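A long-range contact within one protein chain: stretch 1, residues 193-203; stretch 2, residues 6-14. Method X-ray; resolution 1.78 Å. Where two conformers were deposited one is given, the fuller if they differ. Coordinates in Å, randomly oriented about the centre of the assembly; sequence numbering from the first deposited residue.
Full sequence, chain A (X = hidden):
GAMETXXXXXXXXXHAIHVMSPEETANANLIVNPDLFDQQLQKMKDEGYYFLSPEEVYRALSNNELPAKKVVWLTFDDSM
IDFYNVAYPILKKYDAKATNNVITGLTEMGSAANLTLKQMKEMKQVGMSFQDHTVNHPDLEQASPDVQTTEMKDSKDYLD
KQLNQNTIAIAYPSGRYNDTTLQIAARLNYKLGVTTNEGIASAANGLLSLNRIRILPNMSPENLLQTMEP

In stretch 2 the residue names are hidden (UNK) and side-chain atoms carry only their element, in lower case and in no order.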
# COMPACT_ATOMS: atom_id res chain seq x y z
N GLY A 193 -2.34 -4.43 8.91
CA GLY A 193 -0.95 -4.03 8.85
C GLY A 193 -0.23 -4.84 7.79
O GLY A 193 -0.46 -6.05 7.67
N VAL A 194 0.63 -4.20 7.00
CA VAL A 194 1.33 -4.87 5.91
C VAL A 194 2.83 -4.77 6.14
O VAL A 194 3.34 -3.74 6.59
CB VAL A 194 0.95 -4.30 4.52
CG1 VAL A 194 -0.51 -4.62 4.23
CG2 VAL A 194 1.21 -2.82 4.43
N THR A 195 3.53 -5.85 5.80
CA THR A 195 4.95 -6.01 5.98
C THR A 195 5.63 -6.02 4.61
O THR A 195 5.00 -5.76 3.58
CB THR A 195 5.23 -7.30 6.74
OG1 THR A 195 5.00 -8.41 5.85
CG2 THR A 195 4.31 -7.43 7.96
N THR A 196 6.92 -6.37 4.60
CA THR A 196 7.61 -6.68 3.35
C THR A 196 7.95 -8.17 3.23
O THR A 196 8.76 -8.54 2.38
CB THR A 196 8.88 -5.83 3.19
OG1 THR A 196 9.79 -6.06 4.28
CG2 THR A 196 8.53 -4.34 3.13
N ASN A 197 7.34 -9.02 4.07
CA ASN A 197 7.51 -10.46 3.94
C ASN A 197 6.85 -10.94 2.65
O ASN A 197 5.66 -10.71 2.43
CB ASN A 197 6.88 -11.19 5.14
CG ASN A 197 7.49 -10.77 6.47
OD1 ASN A 197 8.65 -10.37 6.55
ND2 ASN A 197 6.70 -10.88 7.53
N GLU A 198 7.61 -11.62 1.80
CA GLU A 198 7.13 -11.98 0.46
C GLU A 198 6.12 -13.12 0.49
O GLU A 198 6.34 -14.15 1.14
CB GLU A 198 8.32 -12.35 -0.43
CG GLU A 198 7.98 -12.74 -1.86
CD GLU A 198 7.45 -11.58 -2.69
OE1 GLU A 198 7.74 -10.41 -2.36
OE2 GLU A 198 6.74 -11.84 -3.68
N GLY A 199 5.02 -12.93 -0.21
CA GLY A 199 4.04 -13.98 -0.42
C GLY A 199 2.64 -13.42 -0.53
O GLY A 199 2.39 -12.24 -0.28
N ILE A 200 1.72 -14.30 -0.94
CA ILE A 200 0.30 -13.97 -0.89
C ILE A 200 -0.14 -13.90 0.57
O ILE A 200 0.42 -14.57 1.45
CB ILE A 200 -0.52 -15.02 -1.68
CG1 ILE A 200 -0.00 -15.08 -3.12
CG2 ILE A 200 -1.99 -14.68 -1.63
CD1 ILE A 200 -0.62 -16.18 -3.97
N ALA A 201 -1.16 -13.08 0.83
CA ALA A 201 -1.57 -12.80 2.20
C ALA A 201 -2.77 -13.66 2.62
O ALA A 201 -3.57 -14.11 1.79
CB ALA A 201 -1.92 -11.32 2.39
N SER A 202 -2.87 -13.89 3.92
CA SER A 202 -4.02 -14.58 4.50
C SER A 202 -4.10 -14.19 5.97
O SER A 202 -3.15 -13.64 6.53
CB SER A 202 -3.92 -16.10 4.34
OG SER A 202 -2.80 -16.60 5.05
N ALA A 203 -5.24 -14.49 6.59
CA ALA A 203 -5.41 -14.15 8.00
C ALA A 203 -4.29 -14.76 8.85
O ALA A 203 -3.83 -14.14 9.82
CB ALA A 203 -6.78 -14.65 8.49
N UNK A 6 -9.32 -21.13 4.31
CA UNK A 6 -9.03 -19.71 4.53
C UNK A 6 -8.77 -18.99 3.21
O UNK A 6 -8.06 -19.49 2.34
c UNK A 6 -7.78 -21.08 6.06
c UNK A 6 -7.77 -19.74 5.41
c UNK A 6 -8.40 -22.01 5.04
N UNK A 7 -9.34 -17.79 3.08
CA UNK A 7 -9.18 -17.04 1.84
C UNK A 7 -7.76 -16.48 1.77
O UNK A 7 -7.11 -16.23 2.79
c UNK A 7 -11.62 -16.48 1.62
c UNK A 7 -10.22 -15.91 1.71
c UNK A 7 -10.07 -14.92 2.85
N UNK A 8 -7.29 -16.26 0.55
CA UNK A 8 -5.99 -15.65 0.29
C UNK A 8 -6.19 -14.43 -0.60
O UNK A 8 -7.10 -14.39 -1.44
c UNK A 8 -3.82 -18.85 -0.12
c UNK A 8 -3.30 -19.90 0.85
n UNK A 8 -2.70 -21.04 0.11
c UNK A 8 -5.03 -16.65 -0.35
c UNK A 8 -4.55 -17.73 0.62
N UNK A 9 -5.34 -13.43 -0.40
CA UNK A 9 -5.44 -12.16 -1.12
C UNK A 9 -4.04 -11.72 -1.53
O UNK A 9 -3.19 -11.50 -0.65
c UNK A 9 -8.27 -10.49 0.98
c UNK A 9 -6.12 -11.09 -0.27
c UNK A 9 -7.57 -11.46 0.04
c UNK A 9 -6.07 -9.73 -0.97
N UNK A 10 -3.75 -11.57 -2.82
CA UNK A 10 -2.48 -10.96 -3.22
C UNK A 10 -2.48 -9.47 -2.93
O UNK A 10 -3.37 -8.74 -3.37
c UNK A 10 -3.81 -11.39 -5.16
c UNK A 10 -2.38 -11.25 -4.72
c UNK A 10 -4.57 -11.98 -3.98
N UNK A 11 -1.48 -9.02 -2.18
CA UNK A 11 -1.31 -7.62 -1.83
C UNK A 11 -0.04 -7.15 -2.52
O UNK A 11 1.07 -7.44 -2.05
c UNK A 11 -1.07 -5.92 -0.00
c UNK A 11 -1.24 -7.41 -0.32
c UNK A 11 -2.47 -7.96 0.39
c UNK A 11 -2.32 -7.97 1.90
N UNK A 12 -0.18 -6.45 -3.63
CA UNK A 12 0.98 -6.02 -4.40
C UNK A 12 1.61 -4.79 -3.77
O UNK A 12 0.92 -3.86 -3.35
c UNK A 12 0.58 -5.73 -5.85
c UNK A 12 0.63 -8.18 -6.46
c UNK A 12 -0.32 -6.49 -8.06
c UNK A 12 -0.12 -6.87 -6.59
N UNK A 13 2.94 -4.81 -3.68
CA UNK A 13 3.70 -3.71 -3.10
C UNK A 13 4.48 -3.02 -4.21
O UNK A 13 5.49 -3.56 -4.69
c UNK A 13 4.63 -4.18 -2.00
c UNK A 13 5.53 -3.07 -1.46
s UNK A 13 6.58 -3.58 -0.09
c UNK A 13 7.46 -4.96 -0.81
N UNK A 14 4.02 -1.84 -4.60
CA UNK A 14 4.70 -0.94 -5.53
C UNK A 14 5.41 0.16 -4.74
O UNK A 14 5.04 0.48 -3.61
c UNK A 14 3.70 -0.29 -6.50
c UNK A 14 3.70 -1.33 -8.79
c UNK A 14 1.92 -1.87 -7.31
c UNK A 14 1.36 -2.69 -8.27
c UNK A 14 3.15 -2.14 -9.76
c UNK A 14 3.10 -1.19 -7.55
o UNK A 14 1.43 -3.63 -10.45
c UNK A 14 1.98 -2.82 -9.49
O HOH W 1 -7.39 -16.06 5.55
O HOH W 2 0.27 -10.57 -0.49

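Position 6 has three side-chain carbons that close a ring onto the backbone N. It points toward stretch 1 but stays out of contact range. The ring makes it Pro6.

Position 7 carries one carbon bearing two more, three in all, a fork at the first atom: Val7, in rotamer m. Its backbone does the work here. Val7 O lies 3.5 Å from Ser202 CB and accepts a hydrogen bond from water 1 (2.8 Å to the water O), which in turn accepts from Ala203 N at 2.9 Å, so the water extends the pairing where the strands part.

Position 8 is four carbons in a row ending in nitrogen, fully extended beyond the first torsion. Its first carbon, CB, sits 3.8 Å from Ile200 CG2, and the chain end leads away from stretch 1. This is Lys8, whose aliphatic stem provides the contact; Lys8 CG is 4.1 Å from Ser202 CB.

Position 9 shows four carbons forked at the first, one arm two carbons long: Ile9. Its backbone is the centre of the register. Ile9 N donates to Ala201 O at 2.9 Å, and Ala201 N donates to Ile9 O at 3.0 Å, the reciprocal pair of an antiparallel bridge.

Position 10 again closes three carbons onto its own N, hence Pro10. Having no N-H, it cannot donate from its backbone; its ring atom CD lies 4.4 Å from Ile200 CG2.

Position 11 repeats the four-carbon fork with one longer arm, and the end of that arm comes within 3.4 Å of Ala201 CB. It is Ile11, with CD1 making that approach and CG2 lying 4.5 Å from Val194 CG1. Ile11 N donates to water 2 at 2.9 Å, and the water donates to Gly199 O at 2.7 Å.

Position 12 has four carbons forked at the second, out of reach of stretch 1: Leu12.

Position 13 is an unbranched run of two carbons, sulfur and carbon, pointing toward stretch 1 with the sulfur 3.8 Å from Thr196 CG2. Only methionine fits: Met13.

Position 14 is one carbon leading to a six-carbon ring bearing an oxygen, far from stretch 1: Tyr14.

The contact works by a short antiparallel clamp, two backbone hydrogen bonds between Ala201 and Ile9, beyond which waters bridge the backbones. The small Ala201 side chain receives the reach of Ile11, and apolar contacts continue to Val194. In all, 467 Å² is buried.

Stretch 2, residues 6-14: PVKIPILMY
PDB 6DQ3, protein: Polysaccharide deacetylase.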